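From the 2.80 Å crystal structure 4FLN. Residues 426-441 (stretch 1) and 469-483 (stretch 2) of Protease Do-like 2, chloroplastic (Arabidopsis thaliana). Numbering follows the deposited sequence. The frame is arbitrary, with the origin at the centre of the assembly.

Stretch 1 (426-441) EVNIGYEDMNNQQVLK
Stretch 2 469-483: FEDNYVAVLEREASN

Two segments distant in sequence can be joined by a short antiparallel pairing at one end and by side-chain contacts, together with a tyrosine hydrogen bond, at intervals beyond it, as residues 426-441 and 469-483 illustrate, burying 809 Å² between them. F469 is paired with V439 as a non-hydrogen-bonded antiparallel pair (CA to CA 4.4 Å), the side chains diverging at the backbone. With chi1 m and chi2 -103°, the F469 ring has V439 CG1 over one face, 3.8 Å from its centroid. Next, E470 N gives a weak hydrogen bond to Q438 O (3.0 Å), while L440 CD1 lies 3.3 Å from E470 OE1. A type I turn, F469 to N472, leads to Y473 (chi1 t), whose CE2 meets M434 CE at 3.6 Å; M434 SD sits 4.3 Å from the Y473 ring centroid and 4.6 Å from that of F469, so one flexible thioether serves two aromatics.

Strand 474-478 then passes Y431 (chi1 m, chi2 -41°), held on a type II turn from N428 whose G430 adopts phi/psi 94/-24, suited to glycine. A475 CB lies over one face of the Y431 ring, 3.9 Å from its centroid; Y431 OH donates to V476 O at 2.5 Å, satisfying a buried hydroxyl. L477 (chi1 m) brings CG to 3.9 Å from Y431 CE2. Beyond N-cap E478, helical A481 CB meets V427 CG1 at 3.9 Å.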

ATOM      1  N   GLU B 426     -13.933  41.287  -6.921  1.00 72.28           N
ATOM      2  CA  GLU B 426     -14.103  41.978  -8.192  1.00 74.29           C
ATOM      3  C   GLU B 426     -12.880  42.778  -8.666  1.00 71.34           C
ATOM      4  O   GLU B 426     -12.758  43.082  -9.851  1.00 77.69           O
ATOM      5  CB  GLU B 426     -15.349  42.861  -8.158  1.00 72.86           C
ATOM      6  N   VAL B 427     -11.981  43.131  -7.757  1.00 60.38           N
ATOM      7  CA  VAL B 427     -10.792  43.880  -8.156  1.00 64.69           C
ATOM      8  C   VAL B 427      -9.720  42.958  -8.746  1.00 62.13           C
ATOM      9  O   VAL B 427      -8.930  43.362  -9.604  1.00 53.86           O
ATOM     10  CB  VAL B 427     -10.177  44.650  -6.976  1.00 72.59           C
ATOM     11  CG1 VAL B 427      -9.636  45.981  -7.452  1.00 78.37           C
ATOM     12  CG2 VAL B 427     -11.204  44.852  -5.876  1.00 73.55           C
ATOM     13  N   ASN B 428      -9.688  41.728  -8.246  1.00 52.13           N
ATOM     14  CA  ASN B 428      -8.687  40.748  -8.636  1.00 47.18           C
ATOM     15  C   ASN B 428      -9.103  39.747  -9.729  1.00 59.52           C
ATOM     16  O   ASN B 428      -8.392  38.767  -9.978  1.00 59.67           O
ATOM     17  CB  ASN B 428      -8.092  40.046  -7.410  1.00 52.01           C
ATOM     18  CG  ASN B 428      -9.126  39.306  -6.583  1.00 56.43           C
ATOM     19  OD1 ASN B 428      -9.949  38.553  -7.111  1.00 57.67           O
ATOM     20  ND2 ASN B 428      -9.073  39.503  -5.267  1.00 53.86           N
ATOM     21  N   ILE B 429     -10.261  39.963 -10.351  1.00 55.46           N
ATOM     22  CA  ILE B 429     -10.756  39.004 -11.339  1.00 56.28           C
ATOM     23  C   ILE B 429      -9.680  38.667 -12.365  1.00 60.02           C
ATOM     24  O   ILE B 429      -8.997  39.549 -12.890  1.00 64.90           O
ATOM     25  CB  ILE B 429     -12.029  39.495 -12.077  1.00 65.60           C
ATOM     26  CG1 ILE B 429     -11.669  40.472 -13.196  1.00 65.90           C
ATOM     27  CG2 ILE B 429     -13.029  40.118 -11.099  1.00 62.48           C
ATOM     28  CD1 ILE B 429     -12.875  41.160 -13.789  1.00 66.15           C
ATOM     29  N   GLY B 430      -9.527  37.374 -12.625  1.00 56.95           N
ATOM     30  CA  GLY B 430      -8.491  36.873 -13.507  1.00 52.29           C
ATOM     31  C   GLY B 430      -7.255  36.464 -12.727  1.00 56.68           C
ATOM     32  O   GLY B 430      -6.473  35.624 -13.176  1.00 50.98           O
ATOM     33  N   TYR B 431      -7.092  37.043 -11.538  1.00 57.75           N
ATOM     34  CA  TYR B 431      -5.925  36.767 -10.712  1.00 52.39           C
ATOM     35  C   TYR B 431      -6.206  35.684  -9.679  1.00 55.75           C
ATOM     36  O   TYR B 431      -5.307  35.257  -8.955  1.00 53.06           O
ATOM     37  CB  TYR B 431      -5.451  38.034 -10.003  1.00 43.31           C
ATOM     38  CG  TYR B 431      -5.150  39.178 -10.924  1.00 45.43           C
ATOM     39  CD1 TYR B 431      -4.486  38.982 -12.127  1.00 48.51           C
ATOM     40  CD2 TYR B 431      -5.547  40.462 -10.598  1.00 46.67           C
ATOM     41  CE1 TYR B 431      -4.215  40.051 -12.968  1.00 54.66           C
ATOM     42  CE2 TYR B 431      -5.285  41.523 -11.422  1.00 44.46           C
ATOM     43  CZ  TYR B 431      -4.623  41.323 -12.601  1.00 52.58           C
ATOM     44  OH  TYR B 431      -4.378  42.415 -13.397  1.00 59.26           O
ATOM     45  N   GLU B 432      -7.442  35.211  -9.627  1.00 65.81           N
ATOM     46  CA  GLU B 432      -7.761  34.159  -8.682  1.00 70.77           C
ATOM     47  C   GLU B 432      -6.997  32.960  -9.213  1.00 70.96           C
ATOM     48  O   GLU B 432      -6.347  33.057 -10.257  1.00 85.47           O
ATOM     49  CB  GLU B 432      -9.263  33.869  -8.691  1.00 69.94           C
ATOM     50  CG  GLU B 432     -10.150  35.103  -8.693  1.00 78.48           C
ATOM     51  CD  GLU B 432     -10.718  35.420 -10.071  1.00 86.63           C
ATOM     52  OE1 GLU B 432     -10.203  34.864 -11.071  1.00 78.70           O
ATOM     53  OE2 GLU B 432     -11.684  36.220 -10.147  1.00 85.98           O
ATOM     54  N   ASP B 433      -7.055  31.835  -8.520  1.00 53.69           N
ATOM     55  CA  ASP B 433      -6.345  30.645  -9.000  1.00 70.22           C
ATOM     56  C   ASP B 433      -4.833  30.855  -9.142  1.00 68.25           C
ATOM     57  O   ASP B 433      -4.172  30.120  -9.868  1.00 67.62           O
ATOM     58  CB  ASP B 433      -6.898  30.191 -10.364  1.00 70.89           C
ATOM     59  CG  ASP B 433      -8.234  29.472 -10.254  1.00 85.50           C
ATOM     60  OD1 ASP B 433      -8.947  29.398 -11.276  1.00 85.49           O
ATOM     61  OD2 ASP B 433      -8.572  28.977  -9.154  1.00 95.95           O
ATOM     62  N   MET B 434      -4.286  31.846  -8.446  1.00 66.99           N
ATOM     63  CA  MET B 434      -2.848  32.072  -8.478  1.00 66.07           C
ATOM     64  C   MET B 434      -2.269  31.658  -7.134  1.00 65.09           C
ATOM     65  O   MET B 434      -2.698  32.140  -6.085  1.00 72.56           O
ATOM     66  CB  MET B 434      -2.527  33.532  -8.791  1.00 70.44           C
ATOM     67  CG  MET B 434      -1.354  33.709  -9.746  1.00 74.98           C
ATOM     68  SD  MET B 434      -0.983  35.434 -10.130  1.00 79.39           S
ATOM     69  CE  MET B 434      -2.611  36.046 -10.503  1.00 56.25           C
ATOM     70  N   ASN B 435      -1.308  30.749  -7.169  1.00 50.56           N
ATOM     71  CA  ASN B 435      -0.830  30.123  -5.952  1.00 56.02           C
ATOM     72  C   ASN B 435       0.699  30.088  -5.925  1.00 57.44           C
ATOM     73  O   ASN B 435       1.336  29.884  -6.952  1.00 60.36           O
ATOM     74  CB  ASN B 435      -1.426  28.697  -5.820  1.00 39.89           C
ATOM     75  N   ASN B 436       1.278  30.330  -4.752  1.00 55.71           N
ATOM     76  CA  ASN B 436       2.721  30.198  -4.547  1.00 55.44           C
ATOM     77  C   ASN B 436       3.571  30.725  -5.702  1.00 57.77           C
ATOM     78  O   ASN B 436       4.320  29.980  -6.332  1.00 61.61           O
ATOM     79  CB  ASN B 436       3.069  28.749  -4.240  1.00 48.89           C
ATOM     80  CG  ASN B 436       2.288  28.215  -3.065  1.00 58.15           C
ATOM     81  OD1 ASN B 436       1.932  28.964  -2.153  1.00 61.28           O
ATOM     82  ND2 ASN B 436       2.006  26.919  -3.078  1.00 60.12           N
ATOM     83  N   GLN B 437       3.458  32.021  -5.955  1.00 57.28           N
ATOM     84  CA  GLN B 437       4.243  32.689  -6.979  1.00 54.37           C
ATOM     85  C   GLN B 437       5.173  33.691  -6.316  1.00 50.79           C
ATOM     86  O   GLN B 437       4.767  34.410  -5.411  1.00 54.41           O
ATOM     87  CB  GLN B 437       3.329  33.409  -7.971  1.00 54.14           C
ATOM     88  CG  GLN B 437       2.524  32.481  -8.852  1.00 59.24           C
ATOM     89  CD  GLN B 437       3.395  31.769  -9.861  1.00 73.78           C
ATOM     90  OE1 GLN B 437       4.192  32.405 -10.559  1.00 87.27           O
ATOM     91  NE2 GLN B 437       3.264  30.444  -9.939  1.00 61.16           N
ATOM     92  N   GLN B 438       6.424  33.729  -6.754  1.00 45.43           N
ATOM     93  CA  GLN B 438       7.357  34.708  -6.233  1.00 47.79           C
ATOM     94  C   GLN B 438       7.116  36.056  -6.904  1.00 53.20           C
ATOM     95  O   GLN B 438       7.051  36.130  -8.127  1.00 52.28           O
ATOM     96  CB  GLN B 438       8.801  34.261  -6.470  1.00 33.29           C
ATOM     97  CG  GLN B 438       9.813  35.173  -5.816  1.00 37.46           C
ATOM     98  CD  GLN B 438      11.240  34.882  -6.239  1.00 44.35           C
ATOM     99  OE1 GLN B 438      11.511  33.885  -6.901  1.00 37.42           O
ATOM    100  NE2 GLN B 438      12.163  35.760  -5.856  1.00 47.75           N
ATOM    101  N   VAL B 439       6.967  37.113  -6.105  1.00 53.20           N
ATOM    102  CA  VAL B 439       6.942  38.475  -6.637  1.00 50.88           C
ATOM    103  C   VAL B 439       8.342  39.046  -6.745  1.00 50.34           C
ATOM    104  O   VAL B 439       9.109  39.003  -5.789  1.00 56.03           O
ATOM    105  CB  VAL B 439       6.129  39.451  -5.770  1.00 46.06           C
ATOM    106  CG1 VAL B 439       4.764  39.685  -6.375  1.00 48.22           C
ATOM    107  CG2 VAL B 439       6.038  38.959  -4.337  1.00 46.37           C
ATOM    108  N   LEU B 440       8.650  39.604  -7.911  1.00 49.23           N
ATOM    109  CA  LEU B 440       9.953  40.199  -8.184  1.00 49.59           C
ATOM    110  C   LEU B 440       9.917  41.717  -8.071  1.00 50.85           C
ATOM    111  O   LEU B 440      10.628  42.303  -7.268  1.00 58.09           O
ATOM    112  CB  LEU B 440      10.452  39.774  -9.562  1.00 49.60           C
ATOM    113  CG  LEU B 440      10.504  38.251  -9.697  1.00 50.60           C
ATOM    114  CD1 LEU B 440      11.019  37.837 -11.062  1.00 41.46           C
ATOM    115  CD2 LEU B 440      11.349  37.637  -8.575  1.00 49.63           C
ATOM    116  N   LYS B 441       9.104  42.352  -8.899  1.00 55.94           N
ATOM    117  CA  LYS B 441       9.012  43.801  -8.890  1.00 59.36           C
ATOM    118  C   LYS B 441       7.638  44.298  -8.472  1.00 58.64           C
ATOM    119  O   LYS B 441       6.627  43.610  -8.625  1.00 54.17           O
ATOM    120  CB  LYS B 441       9.373  44.375 -10.264  1.00 58.49           C
ATOM    121  CG  LYS B 441      10.676  43.837 -10.819  1.00 62.13           C
ATOM    122  CD  LYS B 441      11.162  44.629 -12.018  1.00 70.49           C
ATOM    123  CE  LYS B 441      12.293  43.888 -12.721  1.00 76.36           C
ATOM    124  NZ  LYS B 441      13.148  44.784 -13.551  1.00 80.09           N
ATOM    125  N   PHE B 469       5.631  38.946 -11.511  1.00 33.00           N
ATOM    126  CA  PHE B 469       6.009  37.699 -10.856  1.00 37.21           C
ATOM    127  C   PHE B 469       7.092  36.962 -11.621  1.00 50.55           C
ATOM    128  O   PHE B 469       7.574  37.441 -12.649  1.00 48.48           O
ATOM    129  CB  PHE B 469       4.796  36.795 -10.666  1.00 37.57           C
ATOM    130  CG  PHE B 469       3.730  37.400  -9.820  1.00 44.78           C
ATOM    131  CD1 PHE B 469       3.570  37.017  -8.511  1.00 46.13           C
ATOM    132  CD2 PHE B 469       2.894  38.374 -10.332  1.00 55.57           C
ATOM    133  CE1 PHE B 469       2.589  37.579  -7.730  1.00 53.40           C
ATOM    134  CE2 PHE B 469       1.912  38.944  -9.553  1.00 55.65           C
ATOM    135  CZ  PHE B 469       1.762  38.548  -8.249  1.00 55.44           C
ATOM    136  N   GLU B 470       7.446  35.784 -11.113  1.00 65.40           N
ATOM    137  CA  GLU B 470       8.574  35.007 -11.610  1.00 75.58           C
ATOM    138  C   GLU B 470       8.419  34.566 -13.059  1.00 71.13           C
ATOM    139  O   GLU B 470       9.364  34.651 -13.838  1.00 78.07           O
ATOM    140  CB  GLU B 470       8.822  33.792 -10.706  1.00 91.42           C
ATOM    141  CG  GLU B 470       9.878  32.802 -11.222  1.00103.54           C
ATOM    142  CD  GLU B 470      11.302  33.361 -11.241  1.00110.46           C
ATOM    143  OE1 GLU B 470      11.483  34.588 -11.086  1.00115.58           O
ATOM    144  OE2 GLU B 470      12.249  32.562 -11.415  1.00109.05           O
ATOM    145  N   ASP B 471       7.228  34.099 -13.416  1.00 69.09           N
ATOM    146  CA  ASP B 471       6.947  33.669 -14.786  1.00 68.82           C
ATOM    147  C   ASP B 471       7.059  34.824 -15.795  1.00 69.40           C
ATOM    148  O   ASP B 471       7.081  34.613 -17.002  1.00 68.54           O
ATOM    149  CB  ASP B 471       5.556  33.022 -14.862  1.00 55.07           C
ATOM    150  N   ASN B 472       7.168  36.040 -15.278  1.00 72.53           N
ATOM    151  CA  ASN B 472       7.013  37.249 -16.074  1.00 73.26           C
ATOM    152  C   ASN B 472       5.531  37.613 -16.162  1.00 62.44           C
ATOM    153  O   ASN B 472       5.152  38.625 -16.756  1.00 54.17           O
ATOM    154  CB  ASN B 472       7.670  37.132 -17.448  1.00 78.43           C
ATOM    155  CG  ASN B 472       7.998  38.493 -18.053  1.00 89.87           C
ATOM    156  OD1 ASN B 472       8.081  39.502 -17.347  1.00 79.71           O
ATOM    157  ND2 ASN B 472       8.188  38.523 -19.366  1.00 99.77           N
ATOM    158  N   TYR B 473       4.702  36.773 -15.547  1.00 50.42           N
ATOM    159  CA  TYR B 473       3.304  37.106 -15.296  1.00 44.22           C
ATOM    160  C   TYR B 473       3.187  38.479 -14.606  1.00 46.64           C
ATOM    161  O   TYR B 473       3.988  38.808 -13.733  1.00 48.41           O
ATOM    162  CB  TYR B 473       2.680  36.029 -14.412  1.00 29.77           C
ATOM    163  CG  TYR B 473       1.173  36.071 -14.350  1.00 45.85           C
ATOM    164  CD1 TYR B 473       0.405  35.195 -15.103  1.00 55.23           C
ATOM    165  CD2 TYR B 473       0.512  36.985 -13.538  1.00 58.09           C
ATOM    166  CE1 TYR B 473      -0.978  35.222 -15.054  1.00 61.99           C
ATOM    167  CE2 TYR B 473      -0.878  37.024 -13.480  1.00 66.15           C
ATOM    168  CZ  TYR B 473      -1.619  36.136 -14.243  1.00 73.19           C
ATOM    169  OH  TYR B 473      -3.002  36.155 -14.202  1.00 77.49           O
ATOM    170  N   VAL B 474       2.200  39.279 -15.011  1.00 46.30           N
ATOM    171  CA  VAL B 474       1.967  40.600 -14.415  1.00 46.47           C
ATOM    172  C   VAL B 474       0.535  40.801 -13.935  1.00 55.22           C
ATOM    173  O   VAL B 474      -0.408  40.703 -14.713  1.00 71.48           O
ATOM    174  CB  VAL B 474       2.280  41.756 -15.396  1.00 45.52           C
ATOM    175  CG1 VAL B 474       1.921  41.370 -16.815  1.00 52.09           C
ATOM    176  CG2 VAL B 474       1.507  42.999 -14.998  1.00 46.57           C
ATOM    177  N   ALA B 475       0.373  41.106 -12.654  1.00 54.41           N
ATOM    178  CA  ALA B 475      -0.941  41.438 -12.127  1.00 52.88           C
ATOM    179  C   ALA B 475      -1.047  42.938 -11.956  1.00 54.12           C
ATOM    180  O   ALA B 475      -0.257  43.542 -11.233  1.00 57.09           O
ATOM    181  CB  ALA B 475      -1.171  40.756 -10.802  1.00 53.63           C
ATOM    182  N   VAL B 476      -2.020  43.545 -12.622  1.00 42.20           N
ATOM    183  CA  VAL B 476      -2.244  44.963 -12.439  1.00 51.73           C
ATOM    184  C   VAL B 476      -3.535  45.162 -11.681  1.00 56.42           C
ATOM    185  O   VAL B 476      -4.534  44.502 -11.962  1.00 47.27           O
ATOM    186  CB  VAL B 476      -2.293  45.731 -13.776  1.00 51.26           C
ATOM    187  CG1 VAL B 476      -3.007  47.056 -13.593  1.00 49.67           C
ATOM    188  CG2 VAL B 476      -0.887  45.956 -14.307  1.00 45.26           C
ATOM    189  N   LEU B 477      -3.497  46.068 -10.709  1.00 58.47           N
ATOM    190  CA  LEU B 477      -4.674  46.396  -9.924  1.00 57.72           C
ATOM    191  C   LEU B 477      -4.794  47.894  -9.771  1.00 62.86           C
ATOM    192  O   LEU B 477      -3.791  48.603  -9.804  1.00 67.73           O
ATOM    193  CB  LEU B 477      -4.599  45.741  -8.554  1.00 58.90           C
ATOM    194  CG  LEU B 477      -4.696  44.224  -8.652  1.00 60.54           C
ATOM    195  CD1 LEU B 477      -3.421  43.578  -8.149  1.00 61.79           C
ATOM    196  CD2 LEU B 477      -5.901  43.742  -7.881  1.00 64.33           C
ATOM    197  N   GLU B 478      -6.025  48.371  -9.608  1.00 66.55           N
ATOM    198  CA  GLU B 478      -6.269  49.798  -9.419  1.00 74.51           C
ATOM    199  C   GLU B 478      -6.233  50.194  -7.935  1.00 68.56           C
ATOM    200  O   GLU B 478      -6.981  49.648  -7.119  1.00 56.10           O
ATOM    201  CB  GLU B 478      -7.605  50.191 -10.044  1.00 81.28           C
ATOM    202  CG  GLU B 478      -7.607  51.580 -10.628  1.00 95.52           C
ATOM    203  CD  GLU B 478      -9.002  52.148 -10.781  1.00107.58           C
ATOM    204  OE1 GLU B 478      -9.192  53.338 -10.439  1.00112.66           O
ATOM    205  OE2 GLU B 478      -9.903  51.410 -11.240  1.00105.13           O
ATOM    206  N   ARG B 479      -5.368  51.148  -7.592  1.00 69.80           N
ATOM    207  CA  ARG B 479      -5.162  51.531  -6.190  1.00 72.62           C
ATOM    208  C   ARG B 479      -6.444  51.843  -5.424  1.00 75.15           C
ATOM    209  O   ARG B 479      -6.704  51.246  -4.379  1.00 71.69           O
ATOM    210  CB  ARG B 479      -4.201  52.718  -6.073  1.00 70.27           C
ATOM    211  CG  ARG B 479      -2.766  52.317  -5.787  1.00 76.19           C
ATOM    212  CD  ARG B 479      -1.914  53.490  -5.333  1.00 70.18           C
ATOM    213  NE  ARG B 479      -2.508  54.169  -4.192  1.00 73.20           N
ATOM    214  CZ  ARG B 479      -3.050  55.377  -4.250  1.00 73.81           C
ATOM    215  NH1 ARG B 479      -3.061  56.048  -5.391  1.00 70.02           N
ATOM    216  NH2 ARG B 479      -3.570  55.923  -3.163  1.00 75.82           N
ATOM    217  N   GLU B 480      -7.240  52.775  -5.941  1.00 76.91           N
ATOM    218  CA  GLU B 480      -8.377  53.288  -5.184  1.00 79.38           C
ATOM    219  C   GLU B 480      -9.424  52.207  -4.923  1.00 77.86           C
ATOM    220  O   GLU B 480      -9.976  52.119  -3.823  1.00 85.98           O
ATOM    221  CB  GLU B 480      -8.995  54.509  -5.880  1.00 82.06           C
ATOM    222  N   ALA B 481      -9.685  51.384  -5.931  1.00 65.31           N
ATOM    223  CA  ALA B 481     -10.649  50.297  -5.793  1.00 69.48           C
ATOM    224  C   ALA B 481     -10.153  49.226  -4.824  1.00 76.82           C
ATOM    225  O   ALA B 481     -10.946  48.620  -4.104  1.00 85.88           O
ATOM    226  CB  ALA B 481     -10.961  49.682  -7.156  1.00 63.52           C
ATOM    227  N   SER B 482      -8.844  48.987  -4.813  1.00 70.56           N
ATOM    228  CA  SER B 482      -8.256  48.020  -3.892  1.00 70.86           C
ATOM    229  C   SER B 482      -8.527  48.413  -2.451  1.00 75.58           C
ATOM    230  O   SER B 482      -8.842  47.572  -1.612  1.00 85.25           O
ATOM    231  CB  SER B 482      -6.748  47.900  -4.113  1.00 69.88           C
ATOM    232  OG  SER B 482      -6.463  47.151  -5.277  1.00 77.88           O
ATOM    233  N   ASN B 483      -8.398  49.701  -2.168  1.00 72.05           N
ATOM    234  CA  ASN B 483      -8.611  50.198  -0.821  1.00 73.16           C
ATOM    235  C   ASN B 483     -10.062  50.054  -0.377  1.00 72.82           C
ATOM    236  O   ASN B 483     -10.331  49.534   0.703  1.00 75.65           O
ATOM    237  CB  ASN B 483      -8.106  51.635  -0.702  1.00 75.69           C
ATOM    238  CG  ASN B 483      -6.593  51.725  -0.838  1.00 75.86           C
ATOM    239  OD1 ASN B 483      -6.070  52.356  -1.756  1.00 70.53           O
ATOM    240  ND2 ASN B 483      -5.884  51.074   0.074  1.00 82.33           N
TER